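Local coordinates for methyltransferase domain-containing protein (PDB 3M33), which is of unknown function but has the fold of a class I methyltransferase and may transfer methyl groups, at residues Arg27-Gly31 with Pro32-Leu36; Arg44-Thr47 with Pro48-Val52; Glu103-Ala106 with Gly107-Ala110; Gly142-Leu145 with Asn146-Glu149. One frame throughout, in Å; residues are numbered along the deposited sequence.

Contact 1: Arg27-Gly31 with Pro32-Leu36; sequences RVLSG and PDPEL. With SO4 (sulfate ion), chain I.
In the plane of the Arg27 guanidinium, at its edge, sits O2 of a sulfate ion, which Arg27 NE binds at 2.9 Å with an N-H...O angle of 167°. Sulfate O4 approaches obliquely, 2.8 Å from Arg27 NE, and the strongly bent N-H leaves this second bond weak. The other flat group, the Asp33 carboxylate, turns back on its own chain: with CG anti to the backbone N (chi1 -176°), OD2 offers its anti lone pair to Glu35 N at 2.6 Å. Leu29 reaches both the ion and the turn. Its CD1 packs against Asp33 CA at 3.7 Å, and its CD2 lies 3.5 Å from sulfate O3 and 4.2 Å from Pro34 CD. An alanine here would remove both methyls and would probably leave a gap beside Asp33 and the Pro34 ring. Beyond the turn, Pro34 rests on Val167 and Val169 of strand 160-173, while Glu35 forms salt bridges with Arg118, Arg119 and Arg210. The Leu36 N to Asp33 O bond of 3.2 Å closes a type I beta turn, and the Glu35 N to Asp33 OD2 bond makes it also an Asx turn capping the approach to helix 36-45.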
ATOM      1  N   ARG A  27     -14.924  -8.613  -5.905  1.00 47.54           N
ATOM      2  CA  ARG A  27     -14.175  -9.128  -7.050  1.00 40.42           C
ATOM      3  C   ARG A  27     -13.666 -10.525  -6.749  1.00 40.57           C
ATOM      4  O   ARG A  27     -13.352 -10.833  -5.599  1.00 42.52           O
ATOM      5  CB  ARG A  27     -12.988  -8.213  -7.350  1.00 40.83           C
ATOM      6  CG  ARG A  27     -12.005  -8.094  -6.169  1.00 43.62           C
ATOM      7  CD  ARG A  27     -11.698  -6.647  -5.828  1.00 46.12           C
ATOM      8  NE  ARG A  27     -10.718  -6.554  -4.754  1.00 51.49           N
ATOM      9  CZ  ARG A  27     -11.020  -6.422  -3.464  1.00 50.34           C
ATOM     10  NH1 ARG A  27     -12.293  -6.337  -3.073  1.00 38.67           N
ATOM     11  NH2 ARG A  27     -10.042  -6.357  -2.560  1.00 46.16           N
ATOM     12  N   VAL A  28     -13.597 -11.367  -7.780  1.00 40.30           N
ATOM     13  CA  VAL A  28     -12.989 -12.692  -7.681  1.00 39.27           C
ATOM     14  C   VAL A  28     -11.767 -12.758  -8.611  1.00 43.80           C
ATOM     15  O   VAL A  28     -11.861 -12.453  -9.802  1.00 40.75           O
ATOM     16  CB  VAL A  28     -13.968 -13.805  -8.114  1.00 45.28           C
ATOM     17  CG1 VAL A  28     -13.267 -15.174  -8.118  1.00 37.30           C
ATOM     18  CG2 VAL A  28     -15.203 -13.829  -7.227  1.00 44.43           C
ATOM     19  N   LEU A  29     -10.621 -13.155  -8.073  1.00 43.16           N
ATOM     20  CA  LEU A  29      -9.409 -13.291  -8.878  1.00 38.26           C
ATOM     21  C   LEU A  29      -9.455 -14.593  -9.671  1.00 40.23           C
ATOM     22  O   LEU A  29      -9.764 -15.645  -9.110  1.00 44.24           O
ATOM     23  CB  LEU A  29      -8.168 -13.289  -7.967  1.00 34.14           C
ATOM     24  CG  LEU A  29      -7.938 -12.011  -7.160  1.00 41.34           C
ATOM     25  CD1 LEU A  29      -6.950 -12.252  -6.016  1.00 41.24           C
ATOM     26  CD2 LEU A  29      -7.460 -10.907  -8.067  1.00 39.12           C
ATOM     27  N   SER A  30      -9.142 -14.535 -10.966  1.00 39.12           N
ATOM     28  CA  SER A  30      -8.988 -15.758 -11.754  1.00 34.72           C
ATOM     29  C   SER A  30      -7.574 -16.309 -11.658  1.00 33.98           C
ATOM     30  O   SER A  30      -7.317 -17.427 -12.059  1.00 39.90           O
ATOM     31  CB  SER A  30      -9.322 -15.521 -13.224  1.00 38.51           C
ATOM     32  OG  SER A  30     -10.710 -15.597 -13.455  1.00 54.09           O
ATOM     33  N   GLY A  31      -6.643 -15.515 -11.148  1.00 34.35           N
ATOM     34  CA  GLY A  31      -5.278 -15.995 -10.946  1.00 32.19           C
ATOM     35  C   GLY A  31      -4.731 -15.559  -9.585  1.00 37.26           C
ATOM     36  O   GLY A  31      -5.468 -15.002  -8.790  1.00 38.73           O
ATOM     37  N   PRO A  32      -3.440 -15.824  -9.316  1.00 36.78           N
ATOM     38  CA  PRO A  32      -2.792 -15.529  -8.029  1.00 35.69           C
ATOM     39  C   PRO A  32      -2.910 -14.050  -7.646  1.00 39.89           C
ATOM     40  O   PRO A  32      -2.779 -13.185  -8.513  1.00 36.45           O
ATOM     41  CB  PRO A  32      -1.317 -15.859  -8.282  1.00 34.53           C
ATOM     42  CG  PRO A  32      -1.303 -16.734  -9.490  1.00 42.84           C
ATOM     43  CD  PRO A  32      -2.520 -16.433 -10.294  1.00 34.65           C
ATOM     44  N   ASP A  33      -3.126 -13.775  -6.364  1.00 32.11           N
ATOM     45  CA  ASP A  33      -3.220 -12.400  -5.867  1.00 34.35           C
ATOM     46  C   ASP A  33      -2.001 -11.650  -6.337  1.00 31.02           C
ATOM     47  O   ASP A  33      -0.898 -12.119  -6.141  1.00 33.72           O
ATOM     48  CB  ASP A  33      -3.255 -12.392  -4.337  1.00 38.34           C
ATOM     49  CG  ASP A  33      -3.453 -10.980  -3.752  1.00 49.48           C
ATOM     50  OD1 ASP A  33      -4.359 -10.808  -2.908  1.00 55.64           O
ATOM     51  OD2 ASP A  33      -2.733 -10.039  -4.143  1.00 46.38           O
ATOM     52  N   PRO A  34      -2.189 -10.476  -6.958  1.00 33.39           N
ATOM     53  CA  PRO A  34      -1.035  -9.771  -7.527  1.00 36.63           C
ATOM     54  C   PRO A  34      -0.139  -9.105  -6.484  1.00 42.17           C
ATOM     55  O   PRO A  34       0.859  -8.497  -6.875  1.00 39.68           O
ATOM     56  CB  PRO A  34      -1.687  -8.713  -8.434  1.00 34.35           C
ATOM     57  CG  PRO A  34      -3.002  -8.455  -7.802  1.00 30.13           C
ATOM     58  CD  PRO A  34      -3.453  -9.780  -7.236  1.00 39.77           C
ATOM     59  N   GLU A  35      -0.463  -9.211  -5.196  1.00 38.16           N
ATOM     60  CA  GLU A  35       0.443  -8.692  -4.163  1.00 34.08           C
ATOM     61  C   GLU A  35       1.230  -9.781  -3.444  1.00 29.55           C
ATOM     62  O   GLU A  35       1.981  -9.489  -2.525  1.00 36.13           O
ATOM     63  CB  GLU A  35      -0.303  -7.793  -3.168  1.00 33.81           C
ATOM     64  CG  GLU A  35      -0.716  -6.450  -3.781  1.00 35.38           C
ATOM     65  CD  GLU A  35      -1.542  -5.584  -2.844  1.00 40.94           C
ATOM     66  OE1 GLU A  35      -1.359  -5.700  -1.619  1.00 39.70           O
ATOM     67  OE2 GLU A  35      -2.369  -4.779  -3.336  1.00 41.58           O
ATOM     68  N   LEU A  36       1.088 -11.035  -3.866  1.00 31.44           N
ATOM     69  CA  LEU A  36       1.867 -12.118  -3.240  1.00 35.39           C
ATOM     70  C   LEU A  36       3.373 -11.856  -3.291  1.00 39.22           C
ATOM     71  O   LEU A  36       4.090 -12.155  -2.338  1.00 38.40           O
ATOM     72  CB  LEU A  36       1.579 -13.478  -3.880  1.00 30.05           C
ATOM     73  CG  LEU A  36       0.168 -14.038  -3.685  1.00 51.03           C
ATOM     74  CD1 LEU A  36      -0.010 -15.332  -4.491  1.00 51.10           C
ATOM     75  CD2 LEU A  36      -0.137 -14.255  -2.202  1.00 54.41           C
TER
HETATM   76  S   SO4 I 230      -7.523  -7.708  -5.134  0.50 63.78           S
HETATM   77  O1  SO4 I 230      -6.813  -7.965  -3.879  0.50 62.66           O
HETATM   78  O2  SO4 I 230      -7.919  -6.305  -5.230  0.50 59.49           O
HETATM   79  O3  SO4 I 230      -6.649  -8.046  -6.251  0.50 63.66           O
HETATM   80  O4  SO4 I 230      -8.730  -8.524  -5.180  0.50 68.43           O

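Contact 2: Arg44-Thr47 with Pro48-Val52; sequences RLLT and PQTRV. With SO4 (sulfate ion), chain J.
Thr47 and Thr50 face each other through two different first torsions: Thr47 OG1 stands between its backbone N and carbonyl carbon (chi1 78°), whereas Thr50 OG1 lies beside its own N, anti to the carbonyl carbon, where it accepts from Thr47 N at 3.0 Å. The two side chains cross at about a right angle. Thr47 OG1 accepts from Gln49 N at 3.1 Å, which defines an ST turn. The backbone adds the type I beta turn bond, Thr50 N to Thr47 O at 2.9 Å; its N-H points nearly straight at the oxygen (166°), though the donor stands well above the carbonyl plane. Each threonine thus receives an N-H from the other, and a valine in place of Thr47 would probably leave Gln49 N without its side-chain acceptor, and the ST turn would go with it. This turn takes the chain from helix 36-45 into strand 51-55, which runs parallel between strands 112-118 and 72-77, the middle of the five parallel strands of a Rossmann-like sheet. Gln49, bent at chi2, folds its amide back so that OE1 comes 3.8 Å from Thr47 CB. On the sheet side, Leu46 CD2 meets Val52 CG2 at 3.8 Å, the two side chains crossing almost perpendicularly, and both also touch Trp73. A second sulfate lies by the start of the strand; the 2.4 Å separation of its O4 from Arg51 N is too short to take literally, so the detail of that bond is doubtful.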
ATOM      1  N   ARG A  44      11.388 -11.408   3.105  1.00 39.52           N
ATOM      2  CA  ARG A  44      12.828 -11.655   2.959  1.00 36.94           C
ATOM      3  C   ARG A  44      13.662 -10.527   3.557  1.00 41.69           C
ATOM      4  O   ARG A  44      14.777 -10.749   4.012  1.00 43.37           O
ATOM      5  CB  ARG A  44      13.223 -11.834   1.479  1.00 37.97           C
ATOM      6  CG  ARG A  44      12.674 -13.076   0.788  1.00 36.99           C
ATOM      7  CD  ARG A  44      13.117 -13.103  -0.687  1.00 40.63           C
ATOM      8  NE  ARG A  44      14.508 -13.542  -0.840  1.00 37.98           N
ATOM      9  CZ  ARG A  44      15.553 -12.734  -1.015  1.00 45.98           C
ATOM     10  NH1 ARG A  44      15.393 -11.415  -1.090  1.00 44.36           N
ATOM     11  NH2 ARG A  44      16.770 -13.251  -1.128  1.00 41.76           N
ATOM     12  N   LEU A  45      13.127  -9.309   3.543  1.00 43.24           N
ATOM     13  CA  LEU A  45      13.860  -8.134   4.029  1.00 32.09           C
ATOM     14  C   LEU A  45      13.838  -7.915   5.554  1.00 36.59           C
ATOM     15  O   LEU A  45      14.529  -7.033   6.061  1.00 40.70           O
ATOM     16  CB  LEU A  45      13.314  -6.879   3.356  1.00 34.95           C
ATOM     17  CG  LEU A  45      13.664  -6.730   1.869  1.00 40.42           C
ATOM     18  CD1 LEU A  45      12.589  -5.902   1.180  1.00 37.67           C
ATOM     19  CD2 LEU A  45      15.046  -6.099   1.698  1.00 36.10           C
ATOM     20  N   LEU A  46      13.043  -8.687   6.285  1.00 34.28           N
ATOM     21  CA  LEU A  46      12.883  -8.431   7.721  1.00 34.62           C
ATOM     22  C   LEU A  46      13.784  -9.334   8.566  1.00 35.48           C
ATOM     23  O   LEU A  46      13.766 -10.549   8.408  1.00 34.54           O
ATOM     24  CB  LEU A  46      11.420  -8.626   8.143  1.00 34.68           C
ATOM     25  CG  LEU A  46      10.432  -7.647   7.490  1.00 35.42           C
ATOM     26  CD1 LEU A  46       9.007  -8.013   7.798  1.00 32.80           C
ATOM     27  CD2 LEU A  46      10.736  -6.246   7.962  1.00 28.60           C
ATOM     28  N   THR A  47      14.557  -8.735   9.465  1.00 37.05           N
ATOM     29  CA  THR A  47      15.349  -9.501  10.425  1.00 38.08           C
ATOM     30  C   THR A  47      15.139  -8.898  11.807  1.00 34.16           C
ATOM     31  O   THR A  47      14.656  -7.772  11.910  1.00 38.77           O
ATOM     32  CB  THR A  47      16.854  -9.437  10.096  1.00 40.81           C
ATOM     33  OG1 THR A  47      17.387  -8.176  10.529  1.00 36.85           O
ATOM     34  CG2 THR A  47      17.079  -9.619   8.603  1.00 39.49           C
ATOM     35  N   PRO A  48      15.516  -9.630  12.872  1.00 37.44           N
ATOM     36  CA  PRO A  48      15.340  -9.106  14.235  1.00 40.45           C
ATOM     37  C   PRO A  48      16.218  -7.885  14.507  1.00 42.87           C
ATOM     38  O   PRO A  48      16.138  -7.332  15.593  1.00 46.08           O
ATOM     39  CB  PRO A  48      15.775 -10.274  15.134  1.00 41.31           C
ATOM     40  CG  PRO A  48      15.768 -11.482  14.257  1.00 47.91           C
ATOM     41  CD  PRO A  48      16.090 -10.991  12.878  1.00 41.92           C
ATOM     42  N   GLN A  49      17.044  -7.478  13.547  1.00 38.07           N
ATOM     43  CA  GLN A  49      17.796  -6.233  13.674  1.00 38.78           C
ATOM     44  C   GLN A  49      17.193  -5.081  12.854  1.00 42.41           C
ATOM     45  O   GLN A  49      17.639  -3.952  12.961  1.00 46.42           O
ATOM     46  CB  GLN A  49      19.259  -6.443  13.254  1.00 47.41           C
ATOM     47  CG  GLN A  49      20.076  -7.386  14.174  1.00 57.44           C
ATOM     48  CD  GLN A  49      19.709  -8.876  14.042  1.00 62.64           C
ATOM     49  OE1 GLN A  49      19.417  -9.370  12.948  1.00 63.90           O
ATOM     50  NE2 GLN A  49      19.747  -9.595  15.167  1.00 60.67           N
ATOM     51  N   THR A  50      16.194  -5.357  12.021  1.00 40.12           N
ATOM     52  CA  THR A  50      15.677  -4.334  11.094  1.00 39.14           C
ATOM     53  C   THR A  50      14.776  -3.290  11.753  1.00 34.28           C
ATOM     54  O   THR A  50      13.804  -3.644  12.417  1.00 39.80           O
ATOM     55  CB  THR A  50      14.863  -4.978   9.961  1.00 36.51           C
ATOM     56  OG1 THR A  50      15.662  -5.974   9.305  1.00 37.03           O
ATOM     57  CG2 THR A  50      14.418  -3.929   8.966  1.00 36.90           C
ATOM     58  N   ARG A  51      15.097  -2.013  11.552  1.00 35.11           N
ATOM     59  CA  ARG A  51      14.228  -0.906  11.948  1.00 38.29           C
ATOM     60  C   ARG A  51      13.361  -0.485  10.768  1.00 36.27           C
ATOM     61  O   ARG A  51      13.870  -0.033   9.738  1.00 37.79           O
ATOM     62  CB  ARG A  51      15.046   0.307  12.404  1.00 37.63           C
ATOM     63  CG  ARG A  51      16.333  -0.035  13.145  1.00 56.93           C
ATOM     64  CD  ARG A  51      16.113  -0.240  14.613  1.00 69.00           C
ATOM     65  NE  ARG A  51      15.946   1.013  15.345  1.00 83.46           N
ATOM     66  CZ  ARG A  51      15.756   1.079  16.663  1.00 89.92           C
ATOM     67  NH1 ARG A  51      15.716  -0.038  17.386  1.00 82.54           N
ATOM     68  NH2 ARG A  51      15.608   2.257  17.259  1.00 94.86           N
ATOM     69  N   VAL A  52      12.051  -0.608  10.931  1.00 34.19           N
ATOM     70  CA  VAL A  52      11.126  -0.376   9.837  1.00 32.56           C
ATOM     71  C   VAL A  52      10.324   0.906  10.033  1.00 32.02           C
ATOM     72  O   VAL A  52       9.907   1.226  11.145  1.00 36.43           O
ATOM     73  CB  VAL A  52      10.157  -1.554   9.680  1.00 33.65           C
ATOM     74  CG1 VAL A  52       9.251  -1.341   8.458  1.00 31.37           C
ATOM     75  CG2 VAL A  52      10.932  -2.854   9.549  1.00 32.03           C
TER
HETATM   76  S   SO4 J 231      18.507  -1.348  10.299  0.70 67.96           S
HETATM   77  O1  SO4 J 231      18.650  -2.496   9.393  0.70 73.54           O
HETATM   78  O2  SO4 J 231      19.188  -1.621  11.569  0.70 80.49           O
HETATM   79  O3  SO4 J 231      19.103  -0.155   9.690  0.70 70.75           O
HETATM   80  O4  SO4 J 231      17.100  -1.143  10.566  0.70 45.13           O

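Contact 3: Glu103-Ala106 with Gly107-Ala110; sequences ELPA and GLGA
Leu104 directs its CB toward the following residues and meets Leu108 there, CB to CD2 at 4.5 Å, a loose apolar contact; Trp98, Arg127 and Leu131 also touch the Leu104 side chain. Pro105 comes next and makes two contacts with the same leucine. Its ring atom CG lies 4.4 Å from Leu108 CD1, and its carbonyl O accepts from Leu108 N at 3.2 Å. That bond is moderately bent (145° at the hydrogen), and the donor stands above the carbonyl plane. It closes a type II beta turn from Pro105 to Leu108, within the loop that joins strand 94-97 to strand 112-118. Ala106, at the second position of the turn, carries its methyl away from the partner residues. Gly107 follows with phi 85°, a conformation in which any CB would be jammed against Ala106 O, so the third position calls for glycine. Leu108 has CG anti to its backbone N (chi1 -169°), which sends the isobutyl group back alongside Pro105 and Leu104; its CB lies 3.4 Å from Pro105 O. Leu131 of helix 128-131 touches both leucines, and Arg72 NH2 bonds to Leu108 O, tying the turn to the neighbouring strand 72-77.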
ATOM      1  N   GLU A 103       7.938  18.937   9.140  1.00 48.74           N
ATOM      2  CA  GLU A 103       8.939  18.240   9.941  1.00 55.32           C
ATOM      3  C   GLU A 103       8.482  16.844  10.354  1.00 55.55           C
ATOM      4  O   GLU A 103       7.285  16.573  10.455  1.00 51.51           O
ATOM      5  CB  GLU A 103       9.333  19.071  11.161  1.00 69.13           C
ATOM      6  CG  GLU A 103      10.261  20.232  10.809  1.00 84.67           C
ATOM      7  CD  GLU A 103      10.469  21.200  11.957  1.00 98.49           C
ATOM      8  OE1 GLU A 103      10.134  20.845  13.111  1.00 98.82           O
ATOM      9  OE2 GLU A 103      10.970  22.320  11.704  1.00106.26           O
ATOM     10  N   LEU A 104       9.447  15.959  10.580  1.00 49.37           N
ATOM     11  CA  LEU A 104       9.145  14.608  11.015  1.00 50.10           C
ATOM     12  C   LEU A 104       8.521  14.652  12.400  1.00 53.44           C
ATOM     13  O   LEU A 104       8.878  15.491  13.222  1.00 53.35           O
ATOM     14  CB  LEU A 104      10.419  13.770  11.065  1.00 56.50           C
ATOM     15  CG  LEU A 104      11.307  13.804   9.824  1.00 53.70           C
ATOM     16  CD1 LEU A 104      12.625  13.097  10.124  1.00 51.75           C
ATOM     17  CD2 LEU A 104      10.589  13.168   8.648  1.00 52.77           C
ATOM     18  N   PRO A 105       7.579  13.745  12.661  1.00 51.43           N
ATOM     19  CA  PRO A 105       6.998  13.622  13.994  1.00 47.96           C
ATOM     20  C   PRO A 105       8.099  13.491  15.018  1.00 50.09           C
ATOM     21  O   PRO A 105       9.087  12.789  14.776  1.00 48.82           O
ATOM     22  CB  PRO A 105       6.232  12.304  13.910  1.00 43.60           C
ATOM     23  CG  PRO A 105       5.878  12.174  12.488  1.00 42.77           C
ATOM     24  CD  PRO A 105       7.024  12.757  11.723  1.00 52.59           C
ATOM     25  N   ALA A 106       7.934  14.157  16.152  1.00 50.59           N
ATOM     26  CA  ALA A 106       8.901  14.048  17.220  1.00 53.88           C
ATOM     27  C   ALA A 106       8.918  12.609  17.697  1.00 52.44           C
ATOM     28  O   ALA A 106       7.868  11.989  17.870  1.00 56.65           O
ATOM     29  CB  ALA A 106       8.541  14.993  18.361  1.00 65.20           C
ATOM     30  N   GLY A 107      10.112  12.066  17.886  1.00 53.66           N
ATOM     31  CA  GLY A 107      10.233  10.707  18.376  1.00 55.73           C
ATOM     32  C   GLY A 107      10.163   9.624  17.316  1.00 51.70           C
ATOM     33  O   GLY A 107      10.178   8.442  17.654  1.00 47.10           O
ATOM     34  N   LEU A 108      10.099  10.012  16.043  1.00 49.09           N
ATOM     35  CA  LEU A 108       9.936   9.038  14.961  1.00 50.83           C
ATOM     36  C   LEU A 108      10.991   7.942  15.062  1.00 49.44           C
ATOM     37  O   LEU A 108      10.675   6.762  14.972  1.00 48.61           O
ATOM     38  CB  LEU A 108       9.991   9.697  13.575  1.00 44.62           C
ATOM     39  CG  LEU A 108       9.558   8.744  12.453  1.00 47.37           C
ATOM     40  CD1 LEU A 108       8.109   8.356  12.645  1.00 45.01           C
ATOM     41  CD2 LEU A 108       9.767   9.332  11.059  1.00 43.75           C
ATOM     42  N   GLY A 109      12.242   8.334  15.266  1.00 52.81           N
ATOM     43  CA  GLY A 109      13.293   7.360  15.506  1.00 57.22           C
ATOM     44  C   GLY A 109      14.137   6.951  14.305  1.00 54.72           C
ATOM     45  O   GLY A 109      14.748   5.882  14.324  1.00 53.27           O
ATOM     46  N   ALA A 110      14.172   7.786  13.264  1.00 46.01           N
ATOM     47  CA  ALA A 110      15.130   7.596  12.177  1.00 48.52           C
ATOM     48  C   ALA A 110      16.522   7.422  12.792  1.00 56.41           C
ATOM     49  O   ALA A 110      16.780   7.938  13.882  1.00 55.83           O
ATOM     50  CB  ALA A 110      15.110   8.798  11.224  1.00 47.30           C
TER

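Contact 4: Gly142-Leu145 with Asn146-Glu149; sequences GPRL and NVPE
The loop leading from strand 136-142 to helix 149-156 folds Arg144 over Val147, whose CG2 methyl is the meeting point. Arg144 NH1 approaches that methyl obliquely at 3.9 Å, and the two side chains cross at about a right angle. The same CG2 lies 4.1 Å from Gly142 CA and 4.4 Å from Pro143 CD, so one valine branch touches three residues of 142-145. Its position follows from the first torsion of Val147: CG1 is anti to the backbone N, leaving CG2 beside that N. Gly142 is tightly constrained here, because a CB on it would fall 2.6 Å from Val147 CG2. Apart from the added edge strand 28-29, the sheet has the strand order and direction of class I methyltransferases, where this connection follows the fifth of the core parallel strands. Arg144 bends at chi3 (-120°), and Pro143 CG then lies 4.1 Å above one face of the guanidinium, offset toward its rim. Arg144 NH1 and Glu149 OE2 are 5.1 Å apart, too far for a salt bridge, though their opposite charges probably attract. His211 ND1 of strand 204-216 bonds to Val147 N, and His166 ND1 of strand 160-173 to Leu145 O. Pro143 O bonds to a glycerol, and a sulfate lies about 3 Å from the Pro143 side chain, both probably from the crystallisation liquor.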
ATOM      1  N   GLY A 142       2.200  -0.427  -5.831  1.00 37.04           N
ATOM      2  CA  GLY A 142       1.205   0.572  -6.204  1.00 28.89           C
ATOM      3  C   GLY A 142       0.003  -0.121  -6.789  1.00 36.49           C
ATOM      4  O   GLY A 142       0.124  -1.242  -7.251  1.00 29.70           O
ATOM      5  N   PRO A 143      -1.159   0.546  -6.792  1.00 34.68           N
ATOM      6  CA  PRO A 143      -2.401  -0.132  -7.165  1.00 36.81           C
ATOM      7  C   PRO A 143      -2.673  -0.117  -8.673  1.00 39.78           C
ATOM      8  O   PRO A 143      -3.807  -0.355  -9.080  1.00 40.12           O
ATOM      9  CB  PRO A 143      -3.460   0.684  -6.425  1.00 36.37           C
ATOM     10  CG  PRO A 143      -2.896   2.084  -6.423  1.00 37.15           C
ATOM     11  CD  PRO A 143      -1.383   1.952  -6.419  1.00 32.69           C
ATOM     12  N   ARG A 144      -1.651   0.137  -9.483  1.00 31.52           N
ATOM     13  CA  ARG A 144      -1.814   0.163 -10.940  1.00 36.71           C
ATOM     14  C   ARG A 144      -0.582  -0.453 -11.547  1.00 37.68           C
ATOM     15  O   ARG A 144       0.429  -0.606 -10.855  1.00 35.88           O
ATOM     16  CB  ARG A 144      -1.917   1.603 -11.460  1.00 43.53           C
ATOM     17  CG  ARG A 144      -3.254   2.263 -11.262  1.00 55.98           C
ATOM     18  CD  ARG A 144      -3.131   3.782 -11.426  1.00 70.71           C
ATOM     19  NE  ARG A 144      -3.544   4.464 -10.200  1.00 86.37           N
ATOM     20  CZ  ARG A 144      -2.733   5.164  -9.409  1.00 90.44           C
ATOM     21  NH1 ARG A 144      -1.450   5.304  -9.720  1.00 89.09           N
ATOM     22  NH2 ARG A 144      -3.213   5.735  -8.309  1.00 90.32           N
ATOM     23  N   LEU A 145      -0.649  -0.760 -12.842  1.00 32.91           N
ATOM     24  CA  LEU A 145       0.439  -1.453 -13.530  1.00 34.93           C
ATOM     25  C   LEU A 145       1.737  -0.677 -13.483  1.00 39.15           C
ATOM     26  O   LEU A 145       2.813  -1.271 -13.396  1.00 36.43           O
ATOM     27  CB  LEU A 145       0.086  -1.726 -14.997  1.00 35.14           C
ATOM     28  CG  LEU A 145       1.109  -2.628 -15.695  1.00 39.35           C
ATOM     29  CD1 LEU A 145       1.073  -4.049 -15.075  1.00 36.10           C
ATOM     30  CD2 LEU A 145       0.848  -2.663 -17.222  1.00 41.33           C
ATOM     31  N   ASN A 146       1.639   0.651 -13.544  1.00 39.67           N
ATOM     32  CA  ASN A 146       2.829   1.507 -13.508  1.00 35.79           C
ATOM     33  C   ASN A 146       2.496   2.804 -12.784  1.00 37.74           C
ATOM     34  O   ASN A 146       1.503   3.462 -13.103  1.00 43.47           O
ATOM     35  CB  ASN A 146       3.348   1.776 -14.937  1.00 42.77           C
ATOM     36  CG  ASN A 146       4.657   2.563 -14.957  1.00 53.18           C
ATOM     37  OD1 ASN A 146       5.635   2.191 -14.308  1.00 60.89           O
ATOM     38  ND2 ASN A 146       4.676   3.663 -15.713  1.00 51.27           N
ATOM     39  N   VAL A 147       3.306   3.147 -11.785  1.00 33.63           N
ATOM     40  CA  VAL A 147       3.145   4.382 -11.028  1.00 35.00           C
ATOM     41  C   VAL A 147       4.397   5.236 -11.276  1.00 40.57           C
ATOM     42  O   VAL A 147       5.375   5.145 -10.546  1.00 39.99           O
ATOM     43  CB  VAL A 147       2.942   4.108  -9.513  1.00 45.50           C
ATOM     44  CG1 VAL A 147       2.725   5.409  -8.757  1.00 40.12           C
ATOM     45  CG2 VAL A 147       1.747   3.179  -9.291  1.00 33.84           C
ATOM     46  N   PRO A 148       4.371   6.056 -12.338  1.00 43.15           N
ATOM     47  CA  PRO A 148       5.552   6.773 -12.836  1.00 43.27           C
ATOM     48  C   PRO A 148       6.303   7.578 -11.775  1.00 41.88           C
ATOM     49  O   PRO A 148       7.531   7.635 -11.835  1.00 44.74           O
ATOM     50  CB  PRO A 148       4.977   7.734 -13.887  1.00 45.71           C
ATOM     51  CG  PRO A 148       3.694   7.157 -14.295  1.00 52.28           C
ATOM     52  CD  PRO A 148       3.169   6.321 -13.145  1.00 46.32           C
ATOM     53  N   GLU A 149       5.585   8.198 -10.842  1.00 40.04           N
ATOM     54  CA  GLU A 149       6.208   9.062  -9.840  1.00 46.71           C
ATOM     55  C   GLU A 149       7.224   8.352  -8.965  1.00 45.31           C
ATOM     56  O   GLU A 149       8.128   8.989  -8.426  1.00 45.48           O
ATOM     57  CB  GLU A 149       5.170   9.697  -8.922  1.00 50.94           C
ATOM     58  CG  GLU A 149       3.909  10.088  -9.613  1.00 67.20           C
ATOM     59  CD  GLU A 149       2.868   9.013  -9.479  1.00 68.80           C
ATOM     60  OE1 GLU A 149       2.406   8.796  -8.329  1.00 71.63           O
ATOM     61  OE2 GLU A 149       2.527   8.390 -10.515  1.00 59.20           O
TER

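In the fold
The four contacts come in series along the chain, each a turn or loop bordering one mixed sheet. Contacts 1 and 2 lie at the two ends of helix 36-45, centres 27 Å apart; the helix follows edge strand 28-29 and leads into strand 51-55, the middle one of the five parallel strands. Contact 3 precedes strand 112-118, the neighbour of 51-55, its centre 19 Å from that of contact 2. Contact 4 follows strand 136-142 and is 17 Å from contact 1, centre to centre. Contacts 1 and 3, 36 Å apart, lie on opposite sides of the chain's centre. Contacts 1, 2 and 4 join strand and helix, contact 3 two strands, in a fold consistent with a methyltransferase.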